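Local coordinates for glucose-6-phosphate isomerase like protein (Thermus thermophilus, PDB 1WIW) that probably interconverts glucose-6-phosphate or mannose-6-phosphate with fructose-6-phosphate as a phosphosugar isomerase of the PGI/PMI family, at residues T265-A270 against V275-H280; A18-D23 against P105-A110; F167-P170 against P174-G177; A178-F183 against S191-P196. One frame throughout, in Å; residues are numbered along the deposited sequence.

How the contacts relate
Contacts 3 and 4 share helix 174-185 and form the most closely joined pair, with centres about 6 Å apart and a probable 3.0 Å hydrogen bond from F167 N to L192 O. Contact 4 passes into contact 1, about 17 Å away centre to centre, where F183 packs on T265 and L269 of helix 251-272. Contact 1 in turn meets contact 2 through Y267, which lies against A18 and L21 of helix 17-23; their centres are about 12 Å apart. Contact 2 belongs to the N-terminal sequence family and the other three to the C-terminal SIS family, and Y267 is one of the residues that join them. No bound ligand marks the active site among these residues.

Contact 1: T265-A270 against V275-H280; sequences TAYYLA and VDPGDH
The final turns of helix 251-272, in the C-terminal SIS part of the chain, are covered by the loop that follows, A270 and Y267 meeting V275 and P277. The loop starts with a backbone link: V275 N donates to A270 O, five residues earlier, at 3.0 Å and a nearly straight 166°. A270 suits the position because its small methyl lets the loop come close, its CB resting 3.8 Å from CB of P277 and also against CG2 of V275. The proline ring slides in beside Y267, whose CG stands anti to the backbone N (chi1 173°); this carries the tyrosine ring alongside the proline, the two side chains running side by side in the same direction. A tyrosine can serve two surroundings here: its ring packs on P277 and on helix 17-23, while its hydroxyl is hydrogen-bonded to D13. Just before the proline, the CB of D276 is directed away from the helix, and the residue shapes the loop through an Asx turn, OD1 accepting from G278 N at 2.8 Å from above the carboxylate plane. The apolar part of the contact is closest at the tyrosine, where CE1 of Y267 lies 3.6 Å from CG of P277.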
loop_
_atom_site.group_PDB
_atom_site.type_symbol
_atom_site.label_atom_id
_atom_site.label_comp_id
_atom_site.label_asym_id
_atom_site.label_seq_id
_atom_site.Cartn_x
_atom_site.Cartn_y
_atom_site.Cartn_z
ATOM N N THR B 265 -17.638 7.762 8.130
ATOM C CA THR B 265 -17.404 8.861 7.203
ATOM C C THR B 265 -17.708 8.392 5.778
ATOM O O THR B 265 -18.396 9.081 5.024
ATOM C CB THR B 265 -15.944 9.356 7.303
ATOM O OG1 THR B 265 -15.697 9.831 8.634
ATOM C CG2 THR B 265 -15.682 10.481 6.306
ATOM N N ALA B 266 -17.201 7.214 5.426
ATOM C CA ALA B 266 -17.427 6.638 4.107
ATOM C C ALA B 266 -18.926 6.434 3.888
ATOM O O ALA B 266 -19.426 6.619 2.781
ATOM C CB ALA B 266 -16.692 5.307 3.988
ATOM N N TYR B 267 -19.631 6.050 4.952
ATOM C CA TYR B 267 -21.079 5.830 4.896
ATOM C C TYR B 267 -21.787 7.115 4.473
ATOM O O TYR B 267 -22.606 7.117 3.544
ATOM C CB TYR B 267 -21.600 5.398 6.274
ATOM C CG TYR B 267 -23.116 5.313 6.378
ATOM C CD1 TYR B 267 -23.817 4.208 5.887
ATOM C CD2 TYR B 267 -23.850 6.362 6.928
ATOM C CE1 TYR B 267 -25.221 4.153 5.940
ATOM C CE2 TYR B 267 -25.250 6.320 6.985
ATOM C CZ TYR B 267 -25.928 5.218 6.488
ATOM O OH TYR B 267 -27.309 5.204 6.517
ATOM N N TYR B 268 -21.475 8.204 5.174
ATOM C CA TYR B 268 -22.067 9.505 4.876
ATOM C C TYR B 268 -21.655 10.037 3.502
ATOM O O TYR B 268 -22.453 10.686 2.827
ATOM C CB TYR B 268 -21.701 10.517 5.970
ATOM C CG TYR B 268 -22.404 10.243 7.282
ATOM C CD1 TYR B 268 -21.681 10.036 8.462
ATOM C CD2 TYR B 268 -23.802 10.148 7.337
ATOM C CE1 TYR B 268 -22.335 9.733 9.672
ATOM C CE2 TYR B 268 -24.463 9.847 8.535
ATOM C CZ TYR B 268 -23.726 9.638 9.695
ATOM O OH TYR B 268 -24.376 9.297 10.864
ATOM N N LEU B 269 -20.426 9.757 3.075
ATOM C CA LEU B 269 -19.991 10.234 1.766
ATOM C C LEU B 269 -20.838 9.577 0.675
ATOM O O LEU B 269 -21.243 10.230 -0.286
ATOM C CB LEU B 269 -18.504 9.936 1.541
ATOM C CG LEU B 269 -17.915 10.374 0.191
ATOM C CD1 LEU B 269 -18.170 11.863 -0.052
ATOM C CD2 LEU B 269 -16.426 10.094 0.178
ATOM N N ALA B 270 -21.106 8.282 0.820
ATOM C CA ALA B 270 -21.930 7.576 -0.155
ATOM C C ALA B 270 -23.297 8.254 -0.234
ATOM O O ALA B 270 -23.831 8.465 -1.329
ATOM C CB ALA B 270 -22.097 6.112 0.249
ATOM N N VAL B 275 -25.618 7.315 -3.442
ATOM C CA VAL B 275 -25.499 5.908 -3.793
ATOM C C VAL B 275 -25.635 5.048 -2.550
ATOM O O VAL B 275 -25.405 5.505 -1.427
ATOM C CB VAL B 275 -24.155 5.582 -4.487
ATOM C CG1 VAL B 275 -24.067 6.324 -5.818
ATOM C CG2 VAL B 275 -22.987 5.941 -3.575
ATOM N N ASP B 276 -26.030 3.803 -2.760
ATOM C CA ASP B 276 -26.208 2.871 -1.666
ATOM C C ASP B 276 -24.842 2.506 -1.085
ATOM O O ASP B 276 -23.971 2.015 -1.795
ATOM C CB ASP B 276 -26.905 1.607 -2.173
ATOM C CG ASP B 276 -27.367 0.704 -1.046
ATOM O OD1 ASP B 276 -26.831 0.824 0.076
ATOM O OD2 ASP B 276 -28.264 -0.132 -1.286
ATOM N N PRO B 277 -24.640 2.758 0.216
ATOM C CA PRO B 277 -23.374 2.446 0.893
ATOM C C PRO B 277 -23.192 0.938 1.095
ATOM O O PRO B 277 -22.081 0.462 1.342
ATOM C CB PRO B 277 -23.501 3.196 2.214
ATOM C CG PRO B 277 -24.980 3.129 2.487
ATOM C CD PRO B 277 -25.583 3.421 1.134
ATOM N N GLY B 278 -24.289 0.191 0.980
ATOM C CA GLY B 278 -24.221 -1.251 1.155
ATOM C C GLY B 278 -23.615 -1.950 -0.050
ATOM O O GLY B 278 -23.403 -1.322 -1.088
ATOM N N ASP B 279 -23.335 -3.245 0.086
ATOM C CA ASP B 279 -22.749 -4.023 -1.001
ATOM C C ASP B 279 -23.799 -4.379 -2.050
ATOM O O ASP B 279 -23.528 -4.362 -3.250
ATOM C CB ASP B 279 -22.139 -5.334 -0.478
ATOM C CG ASP B 279 -20.918 -5.115 0.411
ATOM O OD1 ASP B 279 -20.274 -4.046 0.314
ATOM O OD2 ASP B 279 -20.592 -6.031 1.196
ATOM N N HIS B 280 -24.992 -4.707 -1.568
ATOM C CA HIS B 280 -26.124 -5.114 -2.396
ATOM C C HIS B 280 -25.791 -5.912 -3.657
ATOM O O HIS B 280 -26.141 -5.519 -4.768
ATOM C CB HIS B 280 -27.013 -3.907 -2.748
ATOM C CG HIS B 280 -26.343 -2.862 -3.586
ATOM N ND1 HIS B 280 -25.248 -2.146 -3.153
ATOM C CD2 HIS B 280 -26.652 -2.374 -4.811
ATOM C CE1 HIS B 280 -24.912 -1.260 -4.073
ATOM N NE2 HIS B 280 -25.748 -1.377 -5.089
#

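Contact 2: A18-D23 against P105-A110; sequences ALELRD and PPSPLA
S107 OG is gripped from several directions: it donates to E20 OE1 at 2.7 Å, accepts from L109 N at 3.1 Å, and is hydrogen-bonded by R113 NH1. A water that donates to E20 OE2 at 2.7 Å adds a weak, longer bond to the same hydroxyl. E20 reaches the serine with a fully extended chain, every torsion from chi1 (-174°) outward close to 180°, and its OE1 is met from above the carboxylate plane, 36° out of it. Glutamate suits this place because OE1 also forms a salt bridge with R113, so one arginine holds both acid and serine. Nearer the helix the contact becomes apolar. E20 and L109 run antiparallel past one another, and the aliphatic CG of E20 lies 3.6 Å from L109 CD1. The other methyl of the leucine, CD2, meets CD2 of L21 at 3.8 Å, the two leucine chains lying nearly perpendicular. A branched apolar residue suits L21's place, for it also packs against A263, W264 and Y267 of helix 251-272. On the other segment, S107 to A110 form a type I turn, and the bond from L109 N to S107 OG is a side-chain cap of the kind found where a loop enters a helix, here helix 110-121.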
loop_
_atom_site.group_PDB
_atom_site.type_symbol
_atom_site.label_atom_id
_atom_site.label_comp_id
_atom_site.label_asym_id
_atom_site.label_seq_id
_atom_site.Cartn_x
_atom_site.Cartn_y
_atom_site.Cartn_z
ATOM N N ALA B 18 -26.336 1.658 8.315
ATOM C CA ALA B 18 -26.299 2.539 9.477
ATOM C C ALA B 18 -26.547 1.717 10.741
ATOM O O ALA B 18 -25.908 1.930 11.769
ATOM C CB ALA B 18 -27.351 3.634 9.341
ATOM N N LEU B 19 -27.472 0.765 10.655
ATOM C CA LEU B 19 -27.778 -0.084 11.803
ATOM C C LEU B 19 -26.594 -1.000 12.125
ATOM O O LEU B 19 -26.249 -1.189 13.290
ATOM C CB LEU B 19 -29.030 -0.926 11.529
ATOM C CG LEU B 19 -29.331 -2.031 12.551
ATOM C CD1 LEU B 19 -29.514 -1.427 13.941
ATOM C CD2 LEU B 19 -30.572 -2.796 12.123
ATOM N N GLU B 20 -25.977 -1.570 11.096
ATOM C CA GLU B 20 -24.836 -2.456 11.308
ATOM C C GLU B 20 -23.664 -1.679 11.916
ATOM O O GLU B 20 -22.970 -2.174 12.808
ATOM C CB GLU B 20 -24.407 -3.117 9.990
ATOM C CG GLU B 20 -23.315 -4.160 10.161
ATOM C CD GLU B 20 -22.988 -4.918 8.876
ATOM O OE1 GLU B 20 -22.064 -5.766 8.908
ATOM O OE2 GLU B 20 -23.654 -4.676 7.841
ATOM N N LEU B 21 -23.446 -0.463 11.429
ATOM C CA LEU B 21 -22.376 0.382 11.949
ATOM C C LEU B 21 -22.635 0.639 13.426
ATOM O O LEU B 21 -21.725 0.547 14.257
ATOM C CB LEU B 21 -22.342 1.721 11.198
ATOM C CG LEU B 21 -21.651 1.752 9.829
ATOM C CD1 LEU B 21 -22.039 3.022 9.070
ATOM C CD2 LEU B 21 -20.136 1.680 10.026
ATOM N N ARG B 22 -23.885 0.959 13.751
ATOM C CA ARG B 22 -24.261 1.239 15.130
ATOM C C ARG B 22 -24.072 0.066 16.086
ATOM O O ARG B 22 -23.604 0.245 17.209
ATOM C CB ARG B 22 -25.720 1.689 15.212
ATOM C CG ARG B 22 -26.133 2.080 16.627
ATOM C CD ARG B 22 -27.592 2.488 16.715
ATOM N NE ARG B 22 -27.884 3.147 17.987
ATOM C CZ ARG B 22 -27.774 2.566 19.178
ATOM N NH1 ARG B 22 -28.059 3.249 20.281
ATOM N NH2 ARG B 22 -27.384 1.302 19.270
ATOM N N ASP B 23 -24.437 -1.133 15.642
ATOM C CA ASP B 23 -24.345 -2.324 16.490
ATOM C C ASP B 23 -23.069 -3.154 16.351
ATOM O O ASP B 23 -22.982 -4.247 16.911
ATOM C CB ASP B 23 -25.549 -3.240 16.227
ATOM C CG ASP B 23 -26.873 -2.614 16.640
ATOM O OD1 ASP B 23 -26.864 -1.537 17.279
ATOM O OD2 ASP B 23 -27.926 -3.212 16.334
ATOM N N PRO B 105 -19.478 -13.926 7.677
ATOM C CA PRO B 105 -19.985 -13.511 6.368
ATOM C C PRO B 105 -19.369 -12.199 5.862
ATOM O O PRO B 105 -18.876 -11.381 6.643
ATOM C CB PRO B 105 -21.501 -13.424 6.589
ATOM C CG PRO B 105 -21.634 -13.182 8.067
ATOM C CD PRO B 105 -20.576 -14.088 8.646
ATOM N N PRO B 106 -19.378 -11.996 4.536
ATOM C CA PRO B 106 -18.814 -10.785 3.938
ATOM C C PRO B 106 -19.473 -9.523 4.474
ATOM O O PRO B 106 -20.691 -9.469 4.647
ATOM C CB PRO B 106 -19.079 -10.978 2.445
ATOM C CG PRO B 106 -19.095 -12.466 2.287
ATOM C CD PRO B 106 -19.889 -12.903 3.495
ATOM N N SER B 107 -18.652 -8.515 4.736
ATOM C CA SER B 107 -19.124 -7.233 5.239
ATOM C C SER B 107 -17.940 -6.282 5.265
ATOM O O SER B 107 -16.811 -6.695 5.533
ATOM C CB SER B 107 -19.689 -7.379 6.658
ATOM O OG SER B 107 -19.920 -6.109 7.253
ATOM N N PRO B 108 -18.177 -4.997 4.965
ATOM C CA PRO B 108 -17.098 -4.004 4.972
ATOM C C PRO B 108 -16.580 -3.878 6.400
ATOM O O PRO B 108 -15.441 -3.472 6.628
ATOM C CB PRO B 108 -17.793 -2.712 4.542
ATOM C CG PRO B 108 -19.096 -3.166 3.936
ATOM C CD PRO B 108 -19.482 -4.363 4.720
ATOM N N LEU B 109 -17.434 -4.232 7.359
ATOM C CA LEU B 109 -17.089 -4.138 8.778
ATOM C C LEU B 109 -16.495 -5.426 9.355
ATOM O O LEU B 109 -16.136 -5.480 10.534
ATOM C CB LEU B 109 -18.333 -3.743 9.587
ATOM C CG LEU B 109 -19.111 -2.549 9.025
ATOM C CD1 LEU B 109 -20.291 -2.237 9.942
ATOM C CD2 LEU B 109 -18.185 -1.335 8.898
ATOM N N ALA B 110 -16.379 -6.460 8.529
ATOM C CA ALA B 110 -15.832 -7.724 9.006
ATOM C C ALA B 110 -14.447 -7.624 9.671
ATOM O O ALA B 110 -14.121 -8.431 10.543
ATOM C CB ALA B 110 -15.795 -8.741 7.865
HETATM O O HOH W 1 -22.596 -5.204 5.431
#

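Contact 3: F167-P170 against P174-G177; sequences FYSP and PLEG
Strand 164-168 ends at Y168, and after a short loop the chain enters helix 174-185, whose first turn lies back against the strand end; the CA atoms of F167 and E176 come within 5.5 Å. Two bonds cross in opposite senses. S169 N donates to E176 OE1 at 2.7 Å and 163°, using the anti lone pair of that oxygen, while E176 N makes a weak bond to S169 OG. A chi1 of 59° tucks the serine hydroxyl, whose stronger partner is F172 O, over its own backbone and aims it at the helix start. Small and polar, S169 packs against the start of the helix, its CB 3.8 Å from CB of L175. This is the strand-to-helix turn of an alpha/beta SIS fold, at an outer strand of the three-stranded parallel sheet counted within the chain. E176 runs extended alongside Y168 in the same direction, with OE1 3.0 Å from CD2 of Y168 at the ring edge and the two planes 45° apart. The same oxygen has a salt bridge to R173, so the buried acid has a charged mate. Cutting E176 back to an alanine is likely to take the acceptor from S169 N and the charged mate from R173 NE, and to open a gap at the tyrosine edge. F167 O has no polar partner in the model, and CG of E176 lies 3.4 Å from it.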
loop_
_atom_site.group_PDB
_atom_site.type_symbol
_atom_site.label_atom_id
_atom_site.label_comp_id
_atom_site.label_asym_id
_atom_site.label_seq_id
_atom_site.Cartn_x
_atom_site.Cartn_y
_atom_site.Cartn_z
ATOM N N PHE B 167 -5.099 9.490 2.405
ATOM C CA PHE B 167 -5.022 9.035 3.790
ATOM C C PHE B 167 -3.604 8.691 4.226
ATOM O O PHE B 167 -2.904 7.937 3.546
ATOM C CB PHE B 167 -5.911 7.807 4.001
ATOM C CG PHE B 167 -7.353 8.026 3.645
ATOM C CD1 PHE B 167 -7.907 7.419 2.525
ATOM C CD2 PHE B 167 -8.163 8.825 4.439
ATOM C CE1 PHE B 167 -9.253 7.604 2.203
ATOM C CE2 PHE B 167 -9.508 9.017 4.125
ATOM C CZ PHE B 167 -10.053 8.403 3.004
ATOM N N TYR B 168 -3.197 9.239 5.370
ATOM C CA TYR B 168 -1.867 9.000 5.933
ATOM C C TYR B 168 -2.020 8.662 7.422
ATOM O O TYR B 168 -2.530 9.471 8.197
ATOM C CB TYR B 168 -0.990 10.245 5.766
ATOM C CG TYR B 168 0.417 10.092 6.307
ATOM C CD1 TYR B 168 1.014 11.114 7.044
ATOM C CD2 TYR B 168 1.143 8.916 6.103
ATOM C CE1 TYR B 168 2.302 10.969 7.570
ATOM C CE2 TYR B 168 2.428 8.763 6.625
ATOM C CZ TYR B 168 2.998 9.794 7.359
ATOM O OH TYR B 168 4.254 9.634 7.904
ATOM N N SER B 169 -1.589 7.461 7.807
ATOM C CA SER B 169 -1.692 6.998 9.190
ATOM C C SER B 169 -0.354 6.531 9.757
ATOM O O SER B 169 -0.052 5.336 9.770
ATOM C CB SER B 169 -2.700 5.852 9.286
ATOM O OG SER B 169 -2.313 4.760 8.464
ATOM N N PRO B 170 0.457 7.474 10.250
ATOM C CA PRO B 170 1.779 7.222 10.835
ATOM C C PRO B 170 1.786 6.203 11.980
ATOM O O PRO B 170 2.692 5.376 12.069
ATOM C CB PRO B 170 2.212 8.607 11.324
ATOM C CG PRO B 170 1.493 9.540 10.425
ATOM C CD PRO B 170 0.131 8.910 10.297
ATOM N N PRO B 174 -0.486 0.411 7.791
ATOM C CA PRO B 174 -1.505 -0.417 7.133
ATOM C C PRO B 174 -2.937 0.111 7.276
ATOM O O PRO B 174 -3.835 -0.326 6.554
ATOM C CB PRO B 174 -1.314 -1.782 7.786
ATOM C CG PRO B 174 0.163 -1.810 8.058
ATOM C CD PRO B 174 0.398 -0.423 8.627
ATOM N N LEU B 175 -3.154 1.049 8.198
ATOM C CA LEU B 175 -4.491 1.609 8.384
ATOM C C LEU B 175 -4.948 2.336 7.114
ATOM O O LEU B 175 -6.120 2.261 6.739
ATOM C CB LEU B 175 -4.522 2.580 9.572
ATOM C CG LEU B 175 -5.830 3.377 9.755
ATOM C CD1 LEU B 175 -7.007 2.424 9.952
ATOM C CD2 LEU B 175 -5.700 4.321 10.951
ATOM N N GLU B 176 -4.021 3.030 6.457
ATOM C CA GLU B 176 -4.323 3.776 5.228
ATOM C C GLU B 176 -5.003 2.883 4.196
ATOM O O GLU B 176 -6.024 3.250 3.608
ATOM C CB GLU B 176 -3.032 4.345 4.630
ATOM C CG GLU B 176 -2.308 5.301 5.556
ATOM C CD GLU B 176 -0.840 5.458 5.212
ATOM O OE1 GLU B 176 -0.150 6.199 5.935
ATOM O OE2 GLU B 176 -0.376 4.842 4.230
ATOM N N GLY B 177 -4.416 1.710 3.977
ATOM C CA GLY B 177 -4.966 0.766 3.024
ATOM C C GLY B 177 -6.354 0.305 3.424
ATOM O O GLY B 177 -7.233 0.179 2.576
#

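Contact 4: A178-F183 against S191-P196; sequences AVQTLF and SLTPPP
Packing is tightest where Q180 of helix 174-185 meets S191, their CA atoms 5.8 Å apart, and looser toward T193. The chi1 of S191, 64°, folds OG back over its own main chain and presses it onto the helix, 3.3 Å from CG and 3.5 Å from CA of Q180. A serine suits this close approach because it can come near the backbone and still satisfy its hydroxyl: OG donates to a water at 2.7 Å, and the water donates in turn to Q180 O, also at 2.7 Å, bridging helix and loop. F183, one turn further on, only brushes the serine with CB, since its ring leads away to F167, T265 and L269. After the helix the chain returns beside strand 164-168, at the edge of the parallel sheet counted within the chain, as in an alpha/beta SIS domain; L192 is joined by backbone hydrogen bonds to P165 and F167. Q180 is extended throughout, and its end lies beside the backbone of S191 and L192 and points on toward T193. With an alanine in place of Q180 the chain beyond CB is gone, and the space between the helix and S191-T193 is likely to be less well filled. At the more loosely packed end T193 is only partly exposed, its OG1 buried with no partner in the model, and Q180 of the second subunit packs on P195 and reaches T193 O.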
loop_
_atom_site.group_PDB
_atom_site.type_symbol
_atom_site.label_atom_id
_atom_site.label_comp_id
_atom_site.label_asym_id
_atom_site.label_seq_id
_atom_site.Cartn_x
_atom_site.Cartn_y
_atom_site.Cartn_z
ATOM N N ALA B 178 -6.559 0.060 4.714
ATOM C CA ALA B 178 -7.862 -0.388 5.191
ATOM C C ALA B 178 -8.922 0.701 5.000
ATOM O O ALA B 178 -10.077 0.402 4.681
ATOM C CB ALA B 178 -7.775 -0.784 6.668
ATOM N N VAL B 179 -8.533 1.958 5.211
ATOM C CA VAL B 179 -9.462 3.069 5.048
ATOM C C VAL B 179 -9.728 3.313 3.566
ATOM O O VAL B 179 -10.851 3.643 3.175
ATOM C CB VAL B 179 -8.935 4.365 5.709
ATOM C CG1 VAL B 179 -9.824 5.547 5.325
ATOM C CG2 VAL B 179 -8.938 4.208 7.242
ATOM N N GLN B 180 -8.697 3.152 2.742
ATOM C CA GLN B 180 -8.857 3.321 1.296
ATOM C C GLN B 180 -9.919 2.320 0.847
ATOM O O GLN B 180 -10.776 2.628 0.013
ATOM C CB GLN B 180 -7.538 3.027 0.572
ATOM C CG GLN B 180 -7.573 3.258 -0.939
ATOM C CD GLN B 180 -6.233 2.964 -1.604
ATOM O OE1 GLN B 180 -5.967 3.415 -2.723
ATOM N NE2 GLN B 180 -5.392 2.197 -0.924
ATOM N N THR B 181 -9.857 1.117 1.417
ATOM C CA THR B 181 -10.809 0.058 1.099
ATOM C C THR B 181 -12.222 0.403 1.563
ATOM O O THR B 181 -13.202 0.104 0.868
ATOM C CB THR B 181 -10.361 -1.282 1.727
ATOM O OG1 THR B 181 -9.259 -1.806 0.976
ATOM C CG2 THR B 181 -11.493 -2.304 1.729
ATOM N N LEU B 182 -12.335 1.029 2.733
ATOM C CA LEU B 182 -13.648 1.418 3.249
ATOM C C LEU B 182 -14.318 2.420 2.309
ATOM O O LEU B 182 -15.513 2.329 2.044
ATOM C CB LEU B 182 -13.522 2.042 4.646
ATOM C CG LEU B 182 -13.387 1.068 5.820
ATOM C CD1 LEU B 182 -13.015 1.816 7.090
ATOM C CD2 LEU B 182 -14.704 0.315 6.005
ATOM N N PHE B 183 -13.544 3.374 1.804
ATOM C CA PHE B 183 -14.091 4.387 0.906
ATOM C C PHE B 183 -14.479 3.855 -0.466
ATOM O O PHE B 183 -15.357 4.408 -1.134
ATOM C CB PHE B 183 -13.117 5.559 0.787
ATOM C CG PHE B 183 -13.272 6.563 1.895
ATOM C CD1 PHE B 183 -14.074 7.687 1.724
ATOM C CD2 PHE B 183 -12.709 6.328 3.144
ATOM C CE1 PHE B 183 -14.322 8.561 2.783
ATOM C CE2 PHE B 183 -12.948 7.193 4.212
ATOM C CZ PHE B 183 -13.758 8.312 4.030
ATOM N N SER B 191 -9.688 6.950 -3.599
ATOM C CA SER B 191 -8.847 7.631 -2.622
ATOM C C SER B 191 -7.459 7.031 -2.782
ATOM O O SER B 191 -7.292 6.023 -3.471
ATOM C CB SER B 191 -9.347 7.410 -1.189
ATOM O OG SER B 191 -9.268 6.046 -0.806
ATOM N N LEU B 192 -6.453 7.649 -2.177
ATOM C CA LEU B 192 -5.119 7.079 -2.292
ATOM C C LEU B 192 -4.334 7.126 -1.005
ATOM O O LEU B 192 -4.707 7.799 -0.043
ATOM C CB LEU B 192 -4.299 7.761 -3.385
ATOM C CG LEU B 192 -3.681 9.112 -3.052
ATOM C CD1 LEU B 192 -2.458 9.351 -3.938
ATOM C CD2 LEU B 192 -4.724 10.194 -3.229
ATOM N N THR B 193 -3.222 6.407 -1.032
ATOM C CA THR B 193 -2.313 6.286 0.088
ATOM C C THR B 193 -0.910 6.626 -0.391
ATOM O O THR B 193 -0.582 6.437 -1.563
ATOM C CB THR B 193 -2.316 4.836 0.604
ATOM O OG1 THR B 193 -3.566 4.574 1.254
ATOM C CG2 THR B 193 -1.171 4.595 1.568
ATOM N N PRO B 194 -0.070 7.159 0.502
ATOM C CA PRO B 194 1.292 7.486 0.075
ATOM C C PRO B 194 2.128 6.212 0.117
ATOM O O PRO B 194 1.706 5.204 0.680
ATOM C CB PRO B 194 1.739 8.511 1.110
ATOM C CG PRO B 194 1.021 8.059 2.349
ATOM C CD PRO B 194 -0.361 7.724 1.832
ATOM N N PRO B 195 3.309 6.228 -0.507
ATOM C CA PRO B 195 4.166 5.040 -0.498
ATOM C C PRO B 195 4.878 4.914 0.855
ATOM O O PRO B 195 4.662 5.727 1.754
ATOM C CB PRO B 195 5.133 5.317 -1.652
ATOM C CG PRO B 195 5.269 6.808 -1.610
ATOM C CD PRO B 195 3.835 7.251 -1.431
ATOM N N PRO B 196 5.716 3.878 1.026
ATOM C CA PRO B 196 6.436 3.701 2.288
ATOM C C PRO B 196 7.133 4.977 2.763
ATOM O O PRO B 196 7.019 5.342 3.931
ATOM C CB PRO B 196 7.408 2.585 1.959
ATOM C CG PRO B 196 6.562 1.700 1.089
ATOM C CD PRO B 196 5.878 2.690 0.163
HETATM O O HOH W 2 -11.002 4.384 -2.013
#